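Local coordinates for LPG0439 HIT-related domain-containing protein (PDB 5L0L) that is of unknown function but carries a HIT-related domain, a fold that in relatives binds and hydrolyses or transfers nucleotides, within a predicted membrane protein, at residues A[37-42]-A[51-56]; A[74-79]-A[125-130]; A[25-30]-A[209-214]. All blocks are in the same frame, centred on the assembly; numbering follows the deposited sequence.

Contact 1: residues A[37-42]-A[51-56]; sequences YSVILN and IIIRYL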
loop_
_atom_site.group_PDB
_atom_site.type_symbol
_atom_site.label_atom_id
_atom_site.label_comp_id
_atom_site.label_asym_id
_atom_site.label_seq_id
_atom_site.Cartn_x
_atom_site.Cartn_y
_atom_site.Cartn_z
ATOM N N TYR A 37 -4.387 5.706 -15.535
ATOM C CA TYR A 37 -4.222 4.457 -14.757
ATOM C C TYR A 37 -5.276 3.426 -15.154
ATOM O O TYR A 37 -6.408 3.805 -15.466
ATOM C CB TYR A 37 -4.348 4.751 -13.253
ATOM C CG TYR A 37 -3.328 5.748 -12.756
ATOM C CD1 TYR A 37 -3.569 7.110 -12.855
ATOM C CD2 TYR A 37 -2.110 5.328 -12.233
ATOM C CE1 TYR A 37 -2.640 8.047 -12.423
ATOM C CE2 TYR A 37 -1.163 6.259 -11.806
ATOM C CZ TYR A 37 -1.427 7.617 -11.930
ATOM O OH TYR A 37 -0.491 8.533 -11.520
ATOM N N SER A 38 -4.907 2.146 -15.192
ATOM C CA SER A 38 -5.843 1.050 -15.397
ATOM C C SER A 38 -6.137 0.337 -14.086
ATOM O O SER A 38 -5.276 0.261 -13.215
ATOM C CB SER A 38 -5.319 0.024 -16.402
ATOM O OG SER A 38 -4.175 -0.621 -15.938
ATOM N N VAL A 39 -7.369 -0.104 -13.933
ATOM C CA VAL A 39 -7.809 -0.931 -12.839
ATOM C C VAL A 39 -8.341 -2.223 -13.446
ATOM O O VAL A 39 -9.310 -2.196 -14.216
ATOM C CB VAL A 39 -8.898 -0.235 -12.009
ATOM C CG1 VAL A 39 -9.387 -1.161 -10.914
ATOM C CG2 VAL A 39 -8.379 1.122 -11.467
ATOM N N ILE A 40 -7.720 -3.364 -13.120
ATOM C CA ILE A 40 -8.141 -4.659 -13.658
ATOM C C ILE A 40 -8.226 -5.686 -12.532
ATOM O O ILE A 40 -7.523 -5.565 -11.521
ATOM C CB ILE A 40 -7.194 -5.175 -14.801
ATOM C CG1 ILE A 40 -5.872 -5.705 -14.243
ATOM C CG2 ILE A 40 -6.914 -4.071 -15.829
ATOM C CD1 ILE A 40 -4.972 -6.322 -15.292
ATOM N N LEU A 41 -9.073 -6.699 -12.684
ATOM C CA LEU A 41 -8.979 -7.852 -11.787
ATOM C C LEU A 41 -7.699 -8.623 -12.143
ATOM O O LEU A 41 -7.320 -8.723 -13.323
ATOM C CB LEU A 41 -10.202 -8.768 -11.861
ATOM C CG LEU A 41 -11.450 -8.245 -11.184
ATOM C CD1 LEU A 41 -12.639 -9.079 -11.647
ATOM C CD2 LEU A 41 -11.336 -8.303 -9.656
ATOM N N ASN A 42 -7.027 -9.128 -11.123
ATOM C CA ASN A 42 -5.800 -9.884 -11.334
ATOM C C ASN A 42 -6.105 -11.148 -12.150
ATOM O O ASN A 42 -6.889 -11.980 -11.690
ATOM C CB ASN A 42 -5.158 -10.231 -9.995
ATOM C CG ASN A 42 -3.769 -10.806 -10.162
ATOM O OD1 ASN A 42 -3.580 -11.780 -10.907
ATOM N ND2 ASN A 42 -2.796 -10.236 -9.475
ATOM N N ILE A 51 -7.368 -6.827 -7.271
ATOM C CA ILE A 51 -7.185 -5.964 -8.434
ATOM C C ILE A 51 -5.735 -5.500 -8.538
ATOM O O ILE A 51 -4.977 -5.552 -7.566
ATOM C CB ILE A 51 -8.112 -4.735 -8.421
ATOM C CG1 ILE A 51 -7.840 -3.869 -7.198
ATOM C CG2 ILE A 51 -9.569 -5.179 -8.553
ATOM C CD1 ILE A 51 -8.520 -2.519 -7.226
ATOM N N ILE A 52 -5.361 -5.089 -9.739
ATOM C CA ILE A 52 -4.087 -4.393 -9.989
ATOM C C ILE A 52 -4.447 -2.995 -10.486
ATOM O O ILE A 52 -5.281 -2.837 -11.385
ATOM C CB ILE A 52 -3.259 -5.102 -11.053
ATOM C CG1 ILE A 52 -2.996 -6.565 -10.658
ATOM C CG2 ILE A 52 -1.930 -4.364 -11.303
ATOM C CD1 ILE A 52 -2.496 -7.428 -11.807
ATOM N N ILE A 53 -3.836 -1.989 -9.881
ATOM C CA ILE A 53 -3.970 -0.615 -10.296
ATOM C C ILE A 53 -2.613 -0.268 -10.864
ATOM O O ILE A 53 -1.594 -0.408 -10.155
ATOM C CB ILE A 53 -4.287 0.304 -9.107
ATOM C CG1 ILE A 53 -5.576 -0.164 -8.427
ATOM C CG2 ILE A 53 -4.360 1.771 -9.581
ATOM C CD1 ILE A 53 -5.982 0.667 -7.224
ATOM N N ARG A 54 -2.598 0.132 -12.143
ATOM C CA ARG A 54 -1.369 0.301 -12.886
ATOM C C ARG A 54 -1.312 1.642 -13.615
ATOM O O ARG A 54 -2.292 2.084 -14.216
ATOM C CB ARG A 54 -1.183 -0.873 -13.859
ATOM C CG ARG A 54 -0.031 -0.730 -14.853
ATOM C CD ARG A 54 -0.508 -0.091 -16.122
ATOM N NE ARG A 54 0.516 -0.058 -17.184
ATOM C CZ ARG A 54 0.673 -0.981 -18.145
ATOM N NH1 ARG A 54 -0.100 -2.066 -18.232
ATOM N NH2 ARG A 54 1.623 -0.798 -19.039
ATOM N N TYR A 55 -0.148 2.276 -13.550
ATOM C CA TYR A 55 0.067 3.539 -14.247
ATOM C C TYR A 55 0.384 3.211 -15.697
ATOM O O TYR A 55 1.360 2.509 -15.968
ATOM C CB TYR A 55 1.257 4.256 -13.606
ATOM C CG TYR A 55 1.713 5.506 -14.313
ATOM C CD1 TYR A 55 0.809 6.485 -14.697
ATOM C CD2 TYR A 55 3.077 5.731 -14.537
ATOM C CE1 TYR A 55 1.252 7.654 -15.346
ATOM C CE2 TYR A 55 3.521 6.898 -15.165
ATOM C CZ TYR A 55 2.595 7.838 -15.583
ATOM O OH TYR A 55 3.041 9.022 -16.200
ATOM N N LEU A 56 -0.436 3.718 -16.606
ATOM C CA LEU A 56 -0.262 3.497 -18.036
ATOM C C LEU A 56 0.741 4.485 -18.637
ATOM O O LEU A 56 1.750 4.087 -19.194
ATOM C CB LEU A 56 -1.615 3.624 -18.762
ATOM C CG LEU A 56 -2.697 2.628 -18.375
ATOM C CD1 LEU A 56 -4.095 3.097 -18.818
ATOM C CD2 LEU A 56 -2.364 1.277 -18.976
HETATM O O HOH W 1 -4.127 -2.586 -14.096
HETATM O O HOH W 2 -3.431 -8.001 -7.435
#
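Y37 and Y55 meet at one end of this antiparallel pair with their ring planes inclined at 39° and CD1 of Y55 over one face of the Y37 ring, 3.5 Å from Y37 CE2. CG of Y37 is anti to its carbonyl carbon (chi1 -59°), whereas CG of Y55 is anti to its backbone N (chi1 173°). Tyrosine suits both places, since each ring packs while its hydroxyl bonds to E75 of helix 73-92, Y37 OH to the backbone O and Y55 OH to OE2. V39 and I53 continue this face; beyond them the side chains of L41 and I51 diverge, yet I51 CD1 meets V39 CG1 at 4.0 Å, and the other branch of I51, CG2, touches L41 CD2 at 3.8 Å. On the face of S38 and R54, I40 and I52 run alongside each other, I40 CG1 against I52 CB. S38 is small enough for its OG to sit 3.7 Å from R54 CB, and a water bridges this hydroxyl to I52 O. R54 bends at chi2; its NE donates to Y55 O at 3.0 Å from above the carbonyl plane, and NH2 reaches S16 O. L56 CD2 lies 3.6 Å above the guanidinium plane. At the other end, N42 ND2 passes I52 CD1 at 3.7 Å and shares a water with I51 O, while its OD1 accepts from T44 N. Reciprocal backbone bonds join S38 with R54 and I40 with I52, as expected for a β-hairpin, here at the middle of the HIT-related domain's antiparallel sheet.

Contact 2: residues A[74-79]-A[125-130]; sequences SEQRGL and SMLHLH. With SO4 (sulfate ion), chain C.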
loop_
_atom_site.group_PDB
_atom_site.type_symbol
_atom_site.label_atom_id
_atom_site.label_comp_id
_atom_site.label_asym_id
_atom_site.label_seq_id
_atom_site.Cartn_x
_atom_site.Cartn_y
_atom_site.Cartn_z
ATOM N N SER A 74 4.341 13.073 -8.768
ATOM C CA SER A 74 2.977 13.172 -9.328
ATOM C C SER A 74 2.427 11.812 -9.777
ATOM O O SER A 74 1.237 11.543 -9.603
ATOM C CB SER A 74 2.911 14.083 -10.535
ATOM O OG SER A 74 3.513 15.314 -10.205
ATOM N N GLU A 75 3.287 11.008 -10.386
ATOM C CA GLU A 75 2.896 9.674 -10.847
ATOM C C GLU A 75 2.513 8.788 -9.669
ATOM O O GLU A 75 1.473 8.118 -9.697
ATOM C CB GLU A 75 4.022 9.047 -11.710
ATOM C CG GLU A 75 4.189 9.755 -13.061
ATOM C CD GLU A 75 5.451 9.416 -13.841
ATOM O OE1 GLU A 75 6.460 8.954 -13.256
ATOM O OE2 GLU A 75 5.421 9.605 -15.070
ATOM N N GLN A 76 3.350 8.788 -8.636
ATOM C CA GLN A 76 3.054 8.036 -7.417
ATOM C C GLN A 76 1.790 8.540 -6.724
ATOM O O GLN A 76 0.940 7.757 -6.240
ATOM C CB GLN A 76 4.261 8.084 -6.463
ATOM C CG GLN A 76 4.018 7.380 -5.122
ATOM C CD GLN A 76 4.028 5.861 -5.269
ATOM O OE1 GLN A 76 2.956 5.177 -5.275
ATOM N NE2 GLN A 76 5.192 5.325 -5.433
ATOM N N ARG A 77 1.663 9.862 -6.648
ATOM C CA ARG A 77 0.513 10.446 -6.006
ATOM C C ARG A 77 -0.792 10.048 -6.711
ATOM O O ARG A 77 -1.795 9.770 -6.057
ATOM C CB ARG A 77 0.631 11.968 -5.960
ATOM C CG ARG A 77 -0.340 12.547 -4.969
ATOM C CD ARG A 77 -0.454 14.034 -5.103
ATOM N NE ARG A 77 -1.287 14.526 -4.014
ATOM C CZ ARG A 77 -1.698 15.775 -3.913
ATOM N NH1 ARG A 77 -2.440 16.132 -2.863
ATOM N NH2 ARG A 77 -1.362 16.650 -4.840
ATOM N N GLY A 78 -0.764 10.058 -8.036
ATOM C CA GLY A 78 -1.932 9.680 -8.835
ATOM C C GLY A 78 -2.310 8.211 -8.611
ATOM O O GLY A 78 -3.479 7.908 -8.485
ATOM N N LEU A 79 -1.318 7.326 -8.567
ATOM C CA LEU A 79 -1.562 5.894 -8.249
ATOM C C LEU A 79 -2.285 5.791 -6.921
ATOM O O LEU A 79 -3.282 5.084 -6.781
ATOM C CB LEU A 79 -0.251 5.109 -8.201
ATOM C CG LEU A 79 -0.425 3.588 -8.110
ATOM C CD1 LEU A 79 -0.826 3.028 -9.453
ATOM C CD2 LEU A 79 0.817 2.877 -7.643
ATOM N N SER A 125 9.276 -3.418 -15.196
ATOM C CA SER A 125 8.888 -2.740 -13.986
ATOM C C SER A 125 7.911 -1.623 -14.371
ATOM O O SER A 125 8.229 -0.765 -15.210
ATOM C CB SER A 125 10.109 -2.196 -13.249
ATOM O OG SER A 125 9.739 -1.352 -12.170
HETATM N N MSE A 126 6.716 -1.678 -13.780
HETATM C CA MSE A 126 5.660 -0.693 -13.987
HETATM C C MSE A 126 5.278 -0.136 -12.651
HETATM O O MSE A 126 5.394 -0.834 -11.621
HETATM C CB MSE A 126 4.424 -1.373 -14.565
HETATM C CG MSE A 126 4.668 -2.021 -15.901
HETATM SE SE MSE A 126 3.009 -3.041 -16.324
HETATM C CE MSE A 126 3.724 -4.769 -15.812
ATOM N N LEU A 127 4.823 1.104 -12.605
ATOM C CA LEU A 127 4.293 1.661 -11.347
ATOM C C LEU A 127 2.897 1.055 -11.138
ATOM O O LEU A 127 2.006 1.259 -11.934
ATOM C CB LEU A 127 4.207 3.172 -11.401
ATOM C CG LEU A 127 3.602 3.895 -10.193
ATOM C CD1 LEU A 127 4.419 3.664 -8.944
ATOM C CD2 LEU A 127 3.446 5.376 -10.514
ATOM N N HIS A 128 2.750 0.253 -10.095
ATOM C CA HIS A 128 1.484 -0.479 -9.902
ATOM C C HIS A 128 1.371 -0.957 -8.488
ATOM O O HIS A 128 2.384 -1.118 -7.807
ATOM C CB HIS A 128 1.345 -1.658 -10.895
ATOM C CG HIS A 128 2.215 -2.842 -10.586
ATOM N ND1 HIS A 128 3.594 -2.808 -10.677
ATOM C CD2 HIS A 128 1.903 -4.080 -10.133
ATOM C CE1 HIS A 128 4.087 -3.992 -10.352
ATOM N NE2 HIS A 128 3.077 -4.782 -10.010
ATOM N N LEU A 129 0.140 -1.207 -8.044
ATOM C CA LEU A 129 -0.072 -1.795 -6.748
ATOM C C LEU A 129 -1.238 -2.771 -6.790
ATOM O O LEU A 129 -2.009 -2.795 -7.748
ATOM C CB LEU A 129 -0.254 -0.753 -5.653
ATOM C CG LEU A 129 -1.420 0.227 -5.648
ATOM C CD1 LEU A 129 -2.721 -0.416 -5.196
ATOM C CD2 LEU A 129 -1.090 1.403 -4.737
ATOM N N HIS A 130 -1.307 -3.573 -5.742
ATOM C CA HIS A 130 -2.291 -4.656 -5.594
ATOM C C HIS A 130 -3.243 -4.253 -4.492
ATOM O O HIS A 130 -2.826 -3.691 -3.493
ATOM C CB HIS A 130 -1.597 -5.946 -5.160
ATOM C CG HIS A 130 -0.529 -6.380 -6.094
ATOM N ND1 HIS A 130 -0.805 -7.080 -7.240
ATOM C CD2 HIS A 130 0.805 -6.137 -6.099
ATOM C CE1 HIS A 130 0.323 -7.262 -7.915
ATOM N NE2 HIS A 130 1.320 -6.740 -7.216
HETATM S S SO4 C . 4.559 -7.588 -8.014
HETATM O O1 SO4 C . 3.808 -7.460 -9.297
HETATM O O2 SO4 C . 5.929 -7.779 -8.473
HETATM O O3 SO4 C . 4.209 -6.321 -7.383
HETATM O O4 SO4 C . 3.886 -8.811 -7.555
#
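L79 and L127 are the apolar heart of this contact between a helix and the start of a strand. The two side chains run past one another in opposing senses, L79 CD2 coming 3.9 Å from L127 CD1, and the same methyl of L79 touches L129 CD2 at 3.8 Å. Leucine suits both partners because its two methyls can touch different neighbours: L127 CD2 approaches the backbone O of E75 at 3.5 Å, while its CD1 lies near Q76 NE2. L127 has CG anti to the backbone N (chi1 177°), and its methyls rest on the helix.

The polar ends of the helix residues turn to other partners, E75 OE2 to R69 in a salt bridge and Q76 OE1 to Q101. A second set of hydrogen bonds involves the histidines; H128 points away from the helix. Its ND1 donates to M126 O at 2.8 Å, with that oxygen in the ring plane, which helps fix the ring's rotation. H128 NE2 bonds to O1 of a bound sulfate at 2.9 Å (N-H...O 164°), and H130 NE2 bonds to O3 at 2.9 Å (157°). Backbone N atoms of G103 and N105 add to the grip.

Alternating leucine and histidine thus gives 127-130, a strand with the residue leading into it, an apolar side and an anion-binding side. The sulfate, probably from crystallisation, may mark where a phosphate would bind, consistent with the histidine-rich strand of HIT proteins.

Contact 3: residues A[25-30]-A[209-214]; sequences SIAVIT and VTIHDK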
loop_
_atom_site.group_PDB
_atom_site.type_symbol
_atom_site.label_atom_id
_atom_site.label_comp_id
_atom_site.label_asym_id
_atom_site.label_seq_id
_atom_site.Cartn_x
_atom_site.Cartn_y
_atom_site.Cartn_z
ATOM N N SER A 25 -10.392 -6.129 -17.437
ATOM C CA SER A 25 -10.376 -4.698 -17.178
ATOM C C SER A 25 -11.711 -4.177 -16.595
ATOM O O SER A 25 -12.802 -4.450 -17.136
ATOM C CB SER A 25 -9.972 -3.941 -18.455
ATOM O OG SER A 25 -9.928 -2.554 -18.172
ATOM N N ILE A 26 -11.599 -3.407 -15.520
ATOM C CA ILE A 26 -12.707 -2.728 -14.882
ATOM C C ILE A 26 -12.844 -1.304 -15.433
ATOM O O ILE A 26 -13.945 -0.898 -15.812
ATOM C CB ILE A 26 -12.548 -2.685 -13.354
ATOM C CG1 ILE A 26 -12.538 -4.119 -12.791
ATOM C CG2 ILE A 26 -13.620 -1.808 -12.688
ATOM C CD1 ILE A 26 -11.930 -4.242 -11.397
ATOM N N ALA A 27 -11.750 -0.553 -15.438
ATOM C CA ALA A 27 -11.820 0.892 -15.798
ATOM C C ALA A 27 -10.478 1.482 -16.117
ATOM O O ALA A 27 -9.438 0.931 -15.751
ATOM C CB ALA A 27 -12.477 1.708 -14.675
ATOM N N VAL A 28 -10.515 2.641 -16.793
ATOM C CA VAL A 28 -9.384 3.531 -16.874
ATOM C C VAL A 28 -9.747 4.815 -16.122
ATOM O O VAL A 28 -10.864 5.342 -16.246
ATOM C CB VAL A 28 -8.966 3.810 -18.338
ATOM C CG1 VAL A 28 -7.907 4.890 -18.422
ATOM C CG2 VAL A 28 -8.443 2.530 -18.999
ATOM N N ILE A 29 -8.795 5.312 -15.342
ATOM C CA ILE A 29 -8.988 6.465 -14.464
ATOM C C ILE A 29 -7.864 7.465 -14.742
ATOM O O ILE A 29 -6.689 7.091 -14.709
ATOM C CB ILE A 29 -9.041 6.041 -12.991
ATOM C CG1 ILE A 29 -10.081 4.895 -12.872
ATOM C CG2 ILE A 29 -9.294 7.262 -12.095
ATOM C CD1 ILE A 29 -10.497 4.383 -11.510
ATOM N N THR A 30 -8.252 8.717 -15.037
ATOM C CA THR A 30 -7.301 9.789 -15.353
ATOM C C THR A 30 -7.276 10.776 -14.199
ATOM O O THR A 30 -8.332 11.189 -13.710
ATOM C CB THR A 30 -7.660 10.511 -16.652
ATOM O OG1 THR A 30 -7.585 9.578 -17.731
ATOM C CG2 THR A 30 -6.664 11.663 -16.930
ATOM N N VAL A 209 -13.308 8.770 -14.408
ATOM C CA VAL A 209 -13.407 7.329 -14.489
ATOM C C VAL A 209 -14.166 6.956 -15.765
ATOM O O VAL A 209 -15.254 7.484 -15.996
ATOM C CB VAL A 209 -14.204 6.811 -13.279
ATOM C CG1 VAL A 209 -14.388 5.306 -13.360
ATOM C CG2 VAL A 209 -13.548 7.229 -11.976
ATOM N N THR A 210 -13.589 6.071 -16.577
ATOM C CA THR A 210 -14.269 5.466 -17.711
ATOM C C THR A 210 -14.308 3.929 -17.528
ATOM O O THR A 210 -13.270 3.253 -17.629
ATOM C CB THR A 210 -13.552 5.804 -19.036
ATOM O OG1 THR A 210 -13.454 7.223 -19.163
ATOM C CG2 THR A 210 -14.326 5.267 -20.245
ATOM N N ILE A 211 -15.505 3.391 -17.315
ATOM C CA ILE A 211 -15.705 1.947 -17.167
ATOM C C ILE A 211 -15.390 1.284 -18.500
ATOM O O ILE A 211 -15.781 1.796 -19.541
ATOM C CB ILE A 211 -17.156 1.599 -16.803
ATOM C CG1 ILE A 211 -17.567 2.214 -15.466
ATOM C CG2 ILE A 211 -17.379 0.079 -16.816
ATOM C CD1 ILE A 211 -16.801 1.765 -14.254
ATOM N N HIS A 212 -14.683 0.166 -18.475
ATOM C CA HIS A 212 -14.351 -0.586 -19.681
ATOM C C HIS A 212 -15.561 -1.394 -20.170
ATOM O O HIS A 212 -16.042 -2.245 -19.456
ATOM C CB HIS A 212 -13.206 -1.556 -19.402
ATOM C CG HIS A 212 -12.813 -2.388 -20.585
ATOM N ND1 HIS A 212 -11.933 -1.940 -21.542
ATOM C CD2 HIS A 212 -13.155 -3.644 -20.955
ATOM C CE1 HIS A 212 -11.743 -2.882 -22.450
ATOM N NE2 HIS A 212 -12.486 -3.923 -22.123
ATOM N N ASP A 213 -16.047 -1.129 -21.381
ATOM C CA ASP A 213 -17.095 -1.975 -21.976
ATOM C C ASP A 213 -16.492 -3.294 -22.473
ATOM O O ASP A 213 -15.505 -3.285 -23.207
ATOM C CB ASP A 213 -17.799 -1.265 -23.148
ATOM C CG ASP A 213 -18.604 -0.059 -22.698
ATOM O OD1 ASP A 213 -18.875 0.076 -21.489
ATOM O OD2 ASP A 213 -18.975 0.771 -23.559
ATOM N N LYS A 214 -17.065 -4.413 -22.041
ATOM C CA LYS A 214 -16.645 -5.745 -22.527
ATOM C C LYS A 214 -16.721 -5.839 -24.068
ATOM O O LYS A 214 -17.661 -5.320 -24.687
ATOM C CB LYS A 214 -17.500 -6.859 -21.909
ATOM C CG LYS A 214 -16.857 -7.598 -20.754
ATOM C CD LYS A 214 -17.555 -8.938 -20.525
ATOM C CE LYS A 214 -16.925 -9.718 -19.368
ATOM N NZ LYS A 214 -15.554 -10.172 -19.687
HETATM O O HOH W 3 -10.331 7.954 -17.816
#
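A27 and I211 face each other as a non-hydrogen-bonded pair where strand 207-211 adds an antiparallel edge to the sheet, beside a classic β-bulge in which I26 and A27 both face V39. The small A27 suits this tight spot: its CB lies 3.4 Å from T210 O, with V209 CG1 and I211 CD1 a little farther off. On the same face, the I29 and V209 side chains run alongside each other, and I29 CD1 meets V209 CG2 at 4.2 Å. V28 and T210 form a hydrogen-bonded pair on the opposite face; T210 N donates to V28 O at 2.8 Å, nearly straight at 174°. At the bulge, H212 N donates to I26 O at 3.0 Å from above the carbonyl plane. S25 CB then packs over one face of the H212 imidazole, a CH-π contact 4.1 Å from the ring centroid, with CG of H212 anti to its backbone N (chi1 179°).

Farther out, helices 73-92 and 176-194 back the aliphatic face: L85 touches both I29 and V209, while L190 meets I211. Y19 packs on V28, and K187 NZ bonds to H212 O. Threonine suits exposed T210, its branched CB favouring a strand and its hydroxyl lying near water. T30 OG1, bonded to H36 ND1, also lies 3.2 Å from that water, which donates a weak bond to V28 O at 3.1 Å.

From the N terminus, strand 25-31 is the first half of contact 3, but its partner arrives only after nearly the whole remaining chain. Meanwhile strand 35-41 turns through a nine-residue connection to close contact 1, a short loop. Helix 73-92 follows, and the chain returns at 125-130 to close contact 2. Contacts 1 and 2 are therefore in series, and contact 3, closed by strand 207-211, encloses both; none cross. All three reach one antiparallel sheet: contact 1 is central, contact 2 ties its neighbouring strand 128-134 to a helix, and contact 3 supplies the far edge. Hydrogen bonds join contact 1 to each of the others, while contacts 2 and 3 do not touch, their centres about 17 Å apart.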